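Side-chain contacts in type IV pilin structural subunit (Pseudomonas aeruginosa, PDB 3JYZ), which probably polymerises into type IV pili, the thin surface filaments that the bacterium uses for attachment and twitching motility: residues Thr9-Gly14 / Phe144-Cys149; Asp116-Ser121 / Ala125-Gln130; Glu13-Ala18 / Leu88-Tyr93. All coordinates share one frame; numbering follows the deposited sequence.

Interaction 1 (Thr9-Gly14 / Phe144-Cys149); sequences TRVSEG and FAPAQC. With SO4 (sulfate ion), chain B.
V11 and P146 make the apolar part of this contact. The two side chains meet at about a right angle, with V11 CG1 set against the proline ring at CD, 3.7 Å away. The other methyl of V11 does a different job. With CG1 anti to the backbone N (chi1 174°), CG2 falls beside that nitrogen and touches the carbonyl oxygen F144 O at 3.5 Å. That oxygen is buried by the contact and has no hydrogen-bond partner in the model; a methyl, not a donor, lies against it here. The F144 ring leaves the contact and packs on P4 and V7 further up the same helix.

S12 brings a hydroxyl to the ring carbons. Its OG lies beside the CB-CG bond of P146, 3.6 Å from CB and slightly further from CG, while making a weak hydrogen bond to R8 O one turn earlier in the helix. This is where the C-terminal part of a type IV pilin returns to its N-terminal helix: segment 144-149 ends at C149, whose disulfide to C119 closes the D-region.

Backbone polar groups shape the returning chain. C149 N donates to P146 O at 3.0 Å, winding residues 147-149 into a short 3-10 turn. At the start of that turn A147 N makes a weak, bent hydrogen bond to sulfate O3 (3.0 Å, 125° at the hydrogen). The anion, probably from the crystallisation liquor, is also held by R8 and R150, and its O3 lies 3.4 Å from P146 CA.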
ATOM      1  N   THR A   9      -9.166 -10.081   9.585  1.00 14.52           N
ATOM      2  CA  THR A   9      -8.127 -11.077   9.468  1.00 16.97           C
ATOM      3  C   THR A   9      -7.878 -11.352   7.983  1.00 15.87           C
ATOM      4  O   THR A   9      -6.734 -11.507   7.561  1.00 16.11           O
ATOM      5  CB  THR A   9      -8.478 -12.345  10.274  1.00 22.04           C
ATOM      6  OG1 THR A   9      -7.696 -12.354  11.477  1.00 25.71           O
ATOM      7  CG2 THR A   9      -8.170 -13.582   9.472  1.00 23.77           C
ATOM      8  N   ARG A  10      -8.927 -11.357   7.192  1.00 14.50           N
ATOM      9  CA  ARG A  10      -8.776 -11.538   5.754  1.00 14.90           C
ATOM     10  C   ARG A  10      -8.140 -10.318   5.086  1.00 13.13           C
ATOM     11  O   ARG A  10      -7.317 -10.460   4.183  1.00 13.20           O
ATOM     12  CB  ARG A  10     -10.113 -11.923   5.114  1.00 17.10           C
ATOM     13  CG  ARG A  10     -10.575 -13.297   5.582  1.00 18.66           C
ATOM     14  CD  ARG A  10     -12.010 -13.603   5.209  1.00 19.85           C
ATOM     15  NE  ARG A  10     -12.434 -14.864   5.809  1.00 21.40           N
ATOM     16  CZ  ARG A  10     -13.663 -15.364   5.717  1.00 22.66           C
ATOM     17  NH1 ARG A  10     -14.600 -14.717   5.040  1.00 22.72           N
ATOM     18  NH2 ARG A  10     -13.949 -16.520   6.305  1.00 23.33           N
ATOM     19  N   VAL A  11      -8.498  -9.122   5.551  1.00 12.33           N
ATOM     20  CA  VAL A  11      -7.853  -7.901   5.070  1.00 11.58           C
ATOM     21  C   VAL A  11      -6.356  -7.910   5.419  1.00 11.64           C
ATOM     22  O   VAL A  11      -5.520  -7.508   4.610  1.00 11.93           O
ATOM     23  CB  VAL A  11      -8.561  -6.631   5.611  1.00 11.41           C
ATOM     24  CG1 VAL A  11      -7.783  -5.385   5.226  1.00 11.30           C
ATOM     25  CG2 VAL A  11      -9.985  -6.551   5.073  1.00 11.69           C
ATOM     26  N   SER A  12      -6.015  -8.395   6.609  1.00 12.95           N
ATOM     27  CA  SER A  12      -4.603  -8.522   6.987  1.00 13.96           C
ATOM     28  C   SER A  12      -3.805  -9.409   6.034  1.00 15.14           C
ATOM     29  O   SER A  12      -2.627  -9.139   5.786  1.00 13.51           O
ATOM     30  CB  SER A  12      -4.462  -9.030   8.423  1.00 15.24           C
ATOM     31  OG  SER A  12      -4.761  -7.993   9.341  1.00 17.46           O
ATOM     32  N   GLU A  13      -4.421 -10.452   5.535  1.00 17.45           N
ATOM     33  CA  GLU A  13      -3.744 -11.239   4.529  1.00 19.83           C
ATOM     34  C   GLU A  13      -3.261 -10.476   3.377  1.00 19.07           C
ATOM     35  O   GLU A  13      -2.223 -10.759   2.905  1.00 18.85           O
ATOM     36  CB  GLU A  13      -4.629 -12.416   4.088  1.00 23.54           C
ATOM     37  CG  GLU A  13      -4.782 -13.376   5.246  1.00 27.87           C
ATOM     38  CD  GLU A  13      -4.270 -14.797   4.971  1.00 31.37           C
ATOM     39  OE1 GLU A  13      -3.310 -15.281   5.662  1.00 31.38           O
ATOM     40  OE2 GLU A  13      -4.886 -15.429   4.047  1.00 33.55           O
ATOM     41  N   GLY A  14      -4.045  -9.510   2.884  1.00 17.94           N
ATOM     42  CA  GLY A  14      -3.648  -8.653   1.784  1.00 18.42           C
ATOM     43  C   GLY A  14      -2.406  -7.837   2.075  1.00 17.70           C
ATOM     44  O   GLY A  14      -1.588  -7.577   1.192  1.00 17.36           O
ATOM     45  N   PHE A 144     -13.581  -2.670   9.527  1.00  8.57           N
ATOM     46  CA  PHE A 144     -13.134  -3.886   8.857  1.00  8.71           C
ATOM     47  C   PHE A 144     -11.639  -3.850   8.551  1.00  8.91           C
ATOM     48  O   PHE A 144     -11.101  -4.755   7.908  1.00  9.90           O
ATOM     49  CB  PHE A 144     -13.901  -4.073   7.545  1.00  9.66           C
ATOM     50  CG  PHE A 144     -15.370  -4.335   7.728  1.00 10.70           C
ATOM     51  CD1 PHE A 144     -15.812  -5.323   8.594  1.00 11.84           C
ATOM     52  CD2 PHE A 144     -16.303  -3.616   7.003  1.00 11.36           C
ATOM     53  CE1 PHE A 144     -17.165  -5.572   8.743  1.00 12.25           C
ATOM     54  CE2 PHE A 144     -17.659  -3.858   7.154  1.00 12.15           C
ATOM     55  CZ  PHE A 144     -18.084  -4.835   8.023  1.00 11.67           C
ATOM     56  N   ALA A 145     -10.974  -2.791   8.995  1.00  8.30           N
ATOM     57  CA  ALA A 145      -9.541  -2.647   8.750  1.00  8.83           C
ATOM     58  C   ALA A 145      -8.731  -2.948   9.999  1.00  8.51           C
ATOM     59  O   ALA A 145      -9.146  -2.595  11.104  1.00  8.64           O
ATOM     60  CB  ALA A 145      -9.252  -1.243   8.268  1.00  8.83           C
ATOM     61  N   PRO A 146      -7.561  -3.583   9.833  1.00  8.43           N
ATOM     62  CA  PRO A 146      -6.696  -3.787  10.996  1.00  8.33           C
ATOM     63  C   PRO A 146      -6.143  -2.448  11.483  1.00  7.90           C
ATOM     64  O   PRO A 146      -6.172  -1.464  10.742  1.00  7.66           O
ATOM     65  CB  PRO A 146      -5.578  -4.678  10.455  1.00  9.62           C
ATOM     66  CG  PRO A 146      -5.506  -4.345   9.001  1.00  9.95           C
ATOM     67  CD  PRO A 146      -6.933  -4.039   8.577  1.00  8.64           C
ATOM     68  N   ALA A 147      -5.636  -2.417  12.709  1.00  8.48           N
ATOM     69  CA  ALA A 147      -5.229  -1.171  13.353  1.00  8.29           C
ATOM     70  C   ALA A 147      -4.335  -0.225  12.531  1.00  8.67           C
ATOM     71  O   ALA A 147      -4.544   0.994  12.533  1.00  9.56           O
ATOM     72  CB  ALA A 147      -4.570  -1.484  14.709  1.00  9.14           C
ATOM     73  N   GLN A 148      -3.343  -0.761  11.839  0.50  8.11           N
ATOM     74  CA  GLN A 148      -2.409   0.138  11.166  0.50  8.09           C
ATOM     75  C   GLN A 148      -3.029   0.864   9.980  0.50  8.09           C
ATOM     76  O   GLN A 148      -2.428   1.800   9.454  0.50  8.68           O
ATOM     77  CB  GLN A 148      -1.141  -0.582  10.723  0.50  8.61           C
ATOM     78  CG  GLN A 148      -1.358  -1.612   9.648  0.50  7.47           C
ATOM     79  CD  GLN A 148      -1.628  -2.976  10.223  0.50  7.29           C
ATOM     80  OE1 GLN A 148      -2.428  -3.131  11.146  0.50  7.03           O
ATOM     81  NE2 GLN A 148      -0.953  -3.985   9.683  0.50  9.36           N
ATOM     82  N   CYS A 149      -4.224   0.458   9.581  1.00  7.50           N
ATOM     83  CA  CYS A 149      -4.916   1.064   8.450  1.00  7.23           C
ATOM     84  C   CYS A 149      -6.158   1.862   8.793  1.00  7.55           C
ATOM     85  O   CYS A 149      -6.737   2.382   7.943  1.00  8.33           O
ATOM     86  CB  CYS A 149      -5.354   0.010   7.464  1.00  7.14           C
ATOM     87  SG  CYS A 149      -3.978  -1.051   6.820  1.00  8.11           S
TER
HETATM   88  S   SO4 B 201      -7.112  -4.833  15.614  0.50 11.62           S
HETATM   89  O1  SO4 B 201      -8.159  -6.045  15.749  0.50 27.34           O
HETATM   90  O2  SO4 B 201      -5.881  -5.387  15.996  0.50 31.22           O
HETATM   91  O3  SO4 B 201      -7.225  -4.409  14.288  0.50 28.15           O
HETATM   92  O4  SO4 B 201      -7.589  -3.874  16.596  0.50 13.68           O

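Interaction 2 (Asp116-Ser121 / Ala125-Gln130); sequences DWACTS and ATATAQ
Two alanine methyls, A118 CB and A127 CB, meet at 3.9 Å where strand 114-120 and helix 125-129 come together. Side chains this short let the elements approach closely, with 7.5 Å between the axes of the short segments and an angle of 150° between their directions. A127 CB is at the centre of the tight part. A127 CB also lies 4.1 Å from the carbonyl oxygen C119 O and 4.4 Å from T120 CG2. The hydroxyl of T120 is hydrogen-bonded to A136 O, while its methyl is the branch nearer the helix. F132 and M135 add to this apolar patch, the first against A118 and the second against A127 and T120.

Next to the methyls the join is looser and water fills it. Strand 114-120 is an edge strand: A118 and T120 bond to 87-95, whereas the backbone groups of C119 face outward to the helix. One water donates to C119 O at 2.8 Å and accepts from A127 N at 2.9 Å, serving an amide in the first helical turn. A second water accepts from C119 N at 2.9 Å. On its other side it accepts a weak bond from Q130 NE2, 3.4 Å away. Q130 is solvent-exposed and reaches this water because its chain is extended about CB-CG (chi2 167°).

C119 SG bonds to C149 SG, and the helix thus lies within the disulfide-bounded C-terminal loop, the D-region, that characterises type IV pilins.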
ATOM      1  N   ASP A 116       9.472   4.327   4.962  1.00 11.43           N
ATOM      2  CA  ASP A 116       8.365   4.150   5.894  1.00 11.06           C
ATOM      3  C   ASP A 116       7.079   4.067   5.084  1.00 10.66           C
ATOM      4  O   ASP A 116       6.938   4.731   4.057  1.00 12.86           O
ATOM      5  CB  ASP A 116       8.265   5.338   6.855  1.00 12.85           C
ATOM      6  CG  ASP A 116       9.489   5.492   7.742  1.00 14.79           C
ATOM      7  OD1 ASP A 116      10.202   4.494   7.974  1.00 16.48           O
ATOM      8  OD2 ASP A 116       9.723   6.625   8.210  1.00 15.03           O
ATOM      9  N   TRP A 117       6.142   3.248   5.541  1.00 10.20           N
ATOM     10  CA  TRP A 117       4.884   3.071   4.843  1.00 10.41           C
ATOM     11  C   TRP A 117       3.705   3.435   5.728  1.00 11.09           C
ATOM     12  O   TRP A 117       3.645   3.042   6.901  1.00 12.28           O
ATOM     13  CB  TRP A 117       4.737   1.621   4.386  1.00 10.53           C
ATOM     14  CG  TRP A 117       5.674   1.229   3.288  1.00  9.83           C
ATOM     15  CD1 TRP A 117       6.947   0.747   3.422  1.00 10.21           C
ATOM     16  CD2 TRP A 117       5.404   1.264   1.886  1.00  9.66           C
ATOM     17  NE1 TRP A 117       7.489   0.488   2.179  1.00 10.60           N
ATOM     18  CE2 TRP A 117       6.555   0.799   1.218  1.00  9.54           C
ATOM     19  CE3 TRP A 117       4.297   1.651   1.121  1.00  9.54           C
ATOM     20  CZ2 TRP A 117       6.632   0.714  -0.169  1.00  9.18           C
ATOM     21  CZ3 TRP A 117       4.369   1.561  -0.255  1.00  9.25           C
ATOM     22  CH2 TRP A 117       5.530   1.097  -0.886  1.00  9.06           C
ATOM     23  N   ALA A 118       2.776   4.187   5.154  1.00  9.84           N
ATOM     24  CA  ALA A 118       1.504   4.511   5.788  1.00  9.53           C
ATOM     25  C   ALA A 118       0.392   3.710   5.125  1.00  8.76           C
ATOM     26  O   ALA A 118       0.318   3.652   3.892  1.00  9.75           O
ATOM     27  CB  ALA A 118       1.224   6.002   5.653  1.00 10.27           C
ATOM     28  N   CYS A 119      -0.451   3.072   5.932  1.00  7.61           N
ATOM     29  CA  CYS A 119      -1.604   2.361   5.396  1.00  7.24           C
ATOM     30  C   CYS A 119      -2.866   3.141   5.698  1.00  7.23           C
ATOM     31  O   CYS A 119      -3.083   3.539   6.844  1.00  8.24           O
ATOM     32  CB  CYS A 119      -1.725   0.968   6.004  1.00  8.06           C
ATOM     33  SG  CYS A 119      -3.141   0.041   5.319  1.00  8.61           S
ATOM     34  N   THR A 120      -3.694   3.393   4.676  1.00  7.54           N
ATOM     35  CA  THR A 120      -4.931   4.073   4.872  1.00  8.84           C
ATOM     36  C   THR A 120      -6.149   3.277   4.291  1.00  9.94           C
ATOM     37  O   THR A 120      -6.047   2.645   3.304  1.00 11.54           O
ATOM     38  CB  THR A 120      -4.919   5.499   4.273  1.00  9.93           C
ATOM     39  OG1 THR A 120      -4.520   5.418   2.922  1.00 10.19           O
ATOM     40  CG2 THR A 120      -3.975   6.397   5.030  1.00  9.63           C
ATOM     41  N   SER A 121      -7.241   3.338   5.002  1.00  8.58           N
ATOM     42  CA  SER A 121      -8.505   2.764   4.594  1.00  7.85           C
ATOM     43  C   SER A 121      -9.460   3.948   4.358  1.00  9.08           C
ATOM     44  O   SER A 121      -9.056   4.990   4.044  1.00 12.58           O
ATOM     45  CB  SER A 121      -9.042   1.881   5.716  1.00  7.40           C
ATOM     46  OG  SER A 121      -9.300   2.657   6.842  1.00  8.63           O
ATOM     47  N   ALA A 125      -6.518   7.532  10.754  1.00  9.19           N
ATOM     48  CA  ALA A 125      -6.157   7.992  12.093  1.00  9.90           C
ATOM     49  C   ALA A 125      -4.805   7.454  12.562  1.00  9.60           C
ATOM     50  O   ALA A 125      -4.055   8.165  13.234  1.00 10.49           O
ATOM     51  CB  ALA A 125      -7.248   7.636  13.104  1.00  9.79           C
ATOM     52  N   THR A 126      -4.492   6.204  12.241  1.00  8.73           N
ATOM     53  CA  THR A 126      -3.251   5.620  12.722  1.00  9.08           C
ATOM     54  C   THR A 126      -2.054   6.235  12.030  1.00  9.10           C
ATOM     55  O   THR A 126      -1.110   6.660  12.691  1.00  9.52           O
ATOM     56  CB  THR A 126      -3.252   4.098  12.549  1.00 10.04           C
ATOM     57  OG1 THR A 126      -4.311   3.552  13.338  1.00 10.75           O
ATOM     58  CG2 THR A 126      -1.923   3.495  12.990  1.00 11.33           C
ATOM     59  N   ALA A 127      -2.101   6.312  10.704  1.00  9.07           N
ATOM     60  CA  ALA A 127      -1.012   6.939   9.962  1.00  9.91           C
ATOM     61  C   ALA A 127      -0.823   8.383  10.416  1.00 10.80           C
ATOM     62  O   ALA A 127       0.308   8.856  10.568  1.00 10.94           O
ATOM     63  CB  ALA A 127      -1.261   6.873   8.462  1.00 11.02           C
ATOM     64  N   THR A 128      -1.930   9.082  10.630  1.00 10.22           N
ATOM     65  CA  THR A 128      -1.864  10.461  11.095  1.00 10.36           C
ATOM     66  C   THR A 128      -1.163  10.558  12.450  1.00 11.93           C
ATOM     67  O   THR A 128      -0.303  11.418  12.652  1.00 13.04           O
ATOM     68  CB  THR A 128      -3.267  11.081  11.177  1.00 11.00           C
ATOM     69  OG1 THR A 128      -3.855  11.099   9.871  1.00 13.15           O
ATOM     70  CG2 THR A 128      -3.201  12.509  11.699  1.00 11.52           C
ATOM     71  N   ALA A 129      -1.518   9.665  13.369  1.00 11.63           N
ATOM     72  CA  ALA A 129      -0.882   9.647  14.686  1.00 13.12           C
ATOM     73  C   ALA A 129       0.610   9.297  14.605  1.00 14.08           C
ATOM     74  O   ALA A 129       1.402   9.712  15.457  1.00 14.40           O
ATOM     75  CB  ALA A 129      -1.618   8.687  15.625  1.00 13.71           C
ATOM     76  N   GLN A 130       0.993   8.529  13.586  1.00 14.33           N
ATOM     77  CA  GLN A 130       2.388   8.134  13.397  1.00 14.67           C
ATOM     78  C   GLN A 130       3.176   9.233  12.692  1.00 14.90           C
ATOM     79  O   GLN A 130       4.372   9.073  12.424  1.00 15.68           O
ATOM     80  CB  GLN A 130       2.477   6.827  12.603  1.00 16.25           C
ATOM     81  CG  GLN A 130       2.057   5.576  13.370  1.00 18.67           C
ATOM     82  CD  GLN A 130       1.868   4.365  12.472  1.00 21.82           C
ATOM     83  OE1 GLN A 130       1.775   3.230  12.949  1.00 23.06           O
ATOM     84  NE2 GLN A 130       1.831   4.596  11.164  1.00 23.27           N
TER
HETATM   85  O   HOH W   1      -4.040   5.078   8.957  1.00  8.65           O
HETATM   86  O   HOH W   2      -0.125   3.067   8.852  1.00 13.48           O

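Interaction 3 (Glu13-Ala18 / Leu88-Tyr93)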
ATOM      1  N   GLU A  13      -4.421 -10.452   5.535  1.00 17.45           N
ATOM      2  CA  GLU A  13      -3.744 -11.239   4.529  1.00 19.83           C
ATOM      3  C   GLU A  13      -3.261 -10.476   3.377  1.00 19.07           C
ATOM      4  O   GLU A  13      -2.223 -10.759   2.905  1.00 18.85           O
ATOM      5  CB  GLU A  13      -4.629 -12.416   4.088  1.00 23.54           C
ATOM      6  CG  GLU A  13      -4.782 -13.376   5.246  1.00 27.87           C
ATOM      7  CD  GLU A  13      -4.270 -14.797   4.971  1.00 31.37           C
ATOM      8  OE1 GLU A  13      -3.310 -15.281   5.662  1.00 31.38           O
ATOM      9  OE2 GLU A  13      -4.886 -15.429   4.047  1.00 33.55           O
ATOM     10  N   GLY A  14      -4.045  -9.510   2.884  1.00 17.94           N
ATOM     11  CA  GLY A  14      -3.648  -8.653   1.784  1.00 18.42           C
ATOM     12  C   GLY A  14      -2.406  -7.837   2.075  1.00 17.70           C
ATOM     13  O   GLY A  14      -1.588  -7.577   1.192  1.00 17.36           O
ATOM     14  N   LEU A  15      -2.265  -7.404   3.319  1.00 16.14           N
ATOM     15  CA  LEU A  15      -1.095  -6.634   3.704  1.00 15.24           C
ATOM     16  C   LEU A  15       0.149  -7.499   3.576  1.00 15.89           C
ATOM     17  O   LEU A  15       1.190  -7.046   3.111  1.00 16.16           O
ATOM     18  CB  LEU A  15      -1.256  -6.089   5.124  1.00 14.57           C
ATOM     19  CG  LEU A  15      -2.357  -5.033   5.247  1.00 15.12           C
ATOM     20  CD1 LEU A  15      -2.545  -4.642   6.702  1.00 15.93           C
ATOM     21  CD2 LEU A  15      -2.010  -3.807   4.415  1.00 15.07           C
ATOM     22  N   VAL A  16       0.033  -8.756   3.976  1.00 15.67           N
ATOM     23  CA  VAL A  16       1.155  -9.677   3.876  1.00 16.32           C
ATOM     24  C   VAL A  16       1.530  -9.898   2.401  1.00 15.63           C
ATOM     25  O   VAL A  16       2.707  -9.988   2.043  1.00 15.11           O
ATOM     26  CB  VAL A  16       0.831 -11.009   4.586  1.00 18.07           C
ATOM     27  CG1 VAL A  16       1.934 -12.026   4.344  1.00 18.97           C
ATOM     28  CG2 VAL A  16       0.639 -10.764   6.074  1.00 18.65           C
ATOM     29  N   LEU A  17       0.522  -9.950   1.540  1.00 16.98           N
ATOM     30  CA  LEU A  17       0.723 -10.117   0.103  1.00 17.35           C
ATOM     31  C   LEU A  17       1.480  -8.940  -0.541  1.00 17.45           C
ATOM     32  O   LEU A  17       2.132  -9.094  -1.577  1.00 19.33           O
ATOM     33  CB  LEU A  17      -0.649 -10.311  -0.563  1.00 18.32           C
ATOM     34  CG  LEU A  17      -0.860 -11.197  -1.795  1.00 18.57           C
ATOM     35  CD1 LEU A  17      -0.412 -12.634  -1.570  1.00 18.38           C
ATOM     36  CD2 LEU A  17      -2.322 -11.160  -2.224  1.00 17.40           C
ATOM     37  N   ALA A  18       1.403  -7.762   0.075  1.00 14.66           N
ATOM     38  CA  ALA A  18       2.118  -6.588  -0.417  1.00 13.89           C
ATOM     39  C   ALA A  18       3.575  -6.490   0.058  1.00 13.27           C
ATOM     40  O   ALA A  18       4.346  -5.670  -0.445  1.00 12.60           O
ATOM     41  CB  ALA A  18       1.359  -5.309  -0.047  1.00 13.86           C
ATOM     42  N   LEU A  88      -7.322  -0.706   0.180  1.00  7.64           N
ATOM     43  CA  LEU A  88      -6.375  -0.074   1.076  1.00  7.98           C
ATOM     44  C   LEU A  88      -5.277   0.580   0.241  1.00  8.53           C
ATOM     45  O   LEU A  88      -4.941   0.099  -0.845  1.00  9.26           O
ATOM     46  CB  LEU A  88      -5.739  -1.108   2.008  1.00  8.17           C
ATOM     47  CG  LEU A  88      -6.634  -1.781   3.038  1.00  8.03           C
ATOM     48  CD1 LEU A  88      -5.817  -2.760   3.889  1.00  9.04           C
ATOM     49  CD2 LEU A  88      -7.321  -0.726   3.914  1.00  7.63           C
ATOM     50  N   ILE A  89      -4.722   1.672   0.760  1.00  8.04           N
ATOM     51  CA  ILE A  89      -3.626   2.371   0.112  1.00  8.14           C
ATOM     52  C   ILE A  89      -2.385   2.299   1.004  1.00  8.09           C
ATOM     53  O   ILE A  89      -2.465   2.568   2.204  1.00  8.34           O
ATOM     54  CB  ILE A  89      -3.963   3.852  -0.127  1.00  9.88           C
ATOM     55  CG1 ILE A  89      -5.318   4.007  -0.830  1.00 12.42           C
ATOM     56  CG2 ILE A  89      -2.831   4.530  -0.905  1.00 11.08           C
ATOM     57  CD1 ILE A  89      -5.382   3.364  -2.178  1.00 12.79           C
ATOM     58  N   LEU A  90      -1.251   1.918   0.424  1.00  7.69           N
ATOM     59  CA  LEU A  90       0.031   1.938   1.126  1.00  7.63           C
ATOM     60  C   LEU A  90       0.906   3.005   0.473  1.00  7.69           C
ATOM     61  O   LEU A  90       1.248   2.896  -0.702  1.00  7.84           O
ATOM     62  CB  LEU A  90       0.731   0.577   1.060  1.00  9.07           C
ATOM     63  CG  LEU A  90      -0.111  -0.655   1.405  1.00 10.89           C
ATOM     64  CD1 LEU A  90       0.716  -1.947   1.349  1.00 11.61           C
ATOM     65  CD2 LEU A  90      -0.771  -0.524   2.761  1.00 12.84           C
ATOM     66  N   SER A  91       1.270   4.028   1.243  1.00  8.35           N
ATOM     67  CA  SER A  91       1.995   5.182   0.713  1.00  8.63           C
ATOM     68  C   SER A  91       3.397   5.226   1.316  1.00  9.18           C
ATOM     69  O   SER A  91       3.543   5.256   2.539  1.00  8.86           O
ATOM     70  CB  SER A  91       1.239   6.468   1.056  1.00  8.97           C
ATOM     71  OG  SER A  91      -0.072   6.462   0.501  1.00 10.06           O
ATOM     72  N   PRO A  92       4.435   5.213   0.466  1.00  8.80           N
ATOM     73  CA  PRO A  92       5.824   5.185   0.953  1.00  8.89           C
ATOM     74  C   PRO A  92       6.474   6.565   1.117  1.00  9.03           C
ATOM     75  O   PRO A  92       6.193   7.501   0.362  1.00  8.73           O
ATOM     76  CB  PRO A  92       6.568   4.407  -0.136  1.00  8.18           C
ATOM     77  CG  PRO A  92       5.768   4.643  -1.388  1.00  9.33           C
ATOM     78  CD  PRO A  92       4.346   5.005  -0.991  1.00  9.44           C
ATOM     79  N   TYR A  93       7.360   6.661   2.110  1.00  8.75           N
ATOM     80  CA  TYR A  93       8.100   7.884   2.410  1.00  8.49           C
ATOM     81  C   TYR A  93       9.543   7.536   2.698  1.00  9.84           C
ATOM     82  O   TYR A  93       9.841   6.460   3.190  1.00 11.34           O
ATOM     83  CB  TYR A  93       7.509   8.577   3.644  1.00  9.28           C
ATOM     84  CG  TYR A  93       6.083   9.002   3.434  1.00  8.68           C
ATOM     85  CD1 TYR A  93       5.045   8.077   3.510  1.00  9.67           C
ATOM     86  CD2 TYR A  93       5.771  10.319   3.123  1.00 10.01           C
ATOM     87  CE1 TYR A  93       3.739   8.460   3.291  1.00 10.34           C
ATOM     88  CE2 TYR A  93       4.457  10.711   2.904  1.00 10.58           C
ATOM     89  CZ  TYR A  93       3.444   9.772   2.989  1.00 10.92           C
ATOM     90  OH  TYR A  93       2.128  10.153   2.777  1.00 12.40           O
TER
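L15 and A18 of helix 4-28 press onto L88 and L90 of strand 87-95, the helix-on-sheet core of the type IV pilin fold. The short segments run in roughly the same direction, 35° apart, with their axes separated by 10.8 Å, a gap bridged by apolar side chains.

L15 bridges most of it. Its CB does not itself face the strand; the branch comes nearer only further out. CG sits beside the backbone N, anti to the carbonyl carbon (chi1 -67°), and from there the chain reaches on toward the strand. At the fork the two methyls part company. CD1 continues the extended chain (chi2 175°) toward P146, on the side where the C-terminal segment covers the helix. CD2 turns to the sheet and settles between two leucine tips, L15 CD2 being 3.9 Å from L90 CD2 and 4.0 Å from L88 CD1. The side chain of L15 crosses that of L88 at about a right angle and meets that of L90 on a slant. I72, on the next strand, adds another apolar surface against L15.

L88 and L90 alternate with I89 along the strand, so both send their side chains to the helix while I89 packs on the other face, against T71 and T120. L90 uses both methyls: CD2 goes to L15, and L90 CD1 lies 3.7 Å from A18 CB, one turn further along the helix.

In the fold
The three contacts form one continuous body, their centres 10 to 13 Å apart. Interaction 3 lies about 3 Å from the centre of the chain; interactions 1 and 2 lie further out. Interactions 1 and 3 both start from helix 4-28 and share E13 and G14; V11 touches L88 and L15 touches P146, so their apolar surfaces run together. Interactions 2 and 3 use neighbouring antiparallel strands, 114-120 and 87-95. Along the chain, interaction 3 closes before interaction 2 opens, and interaction 1 spans both. The disulfide C119-C149 ties the end of the D-region to strand 114-120, and a probable hydrogen bond between A147 O and T126 OG1 joins two parts of that loop.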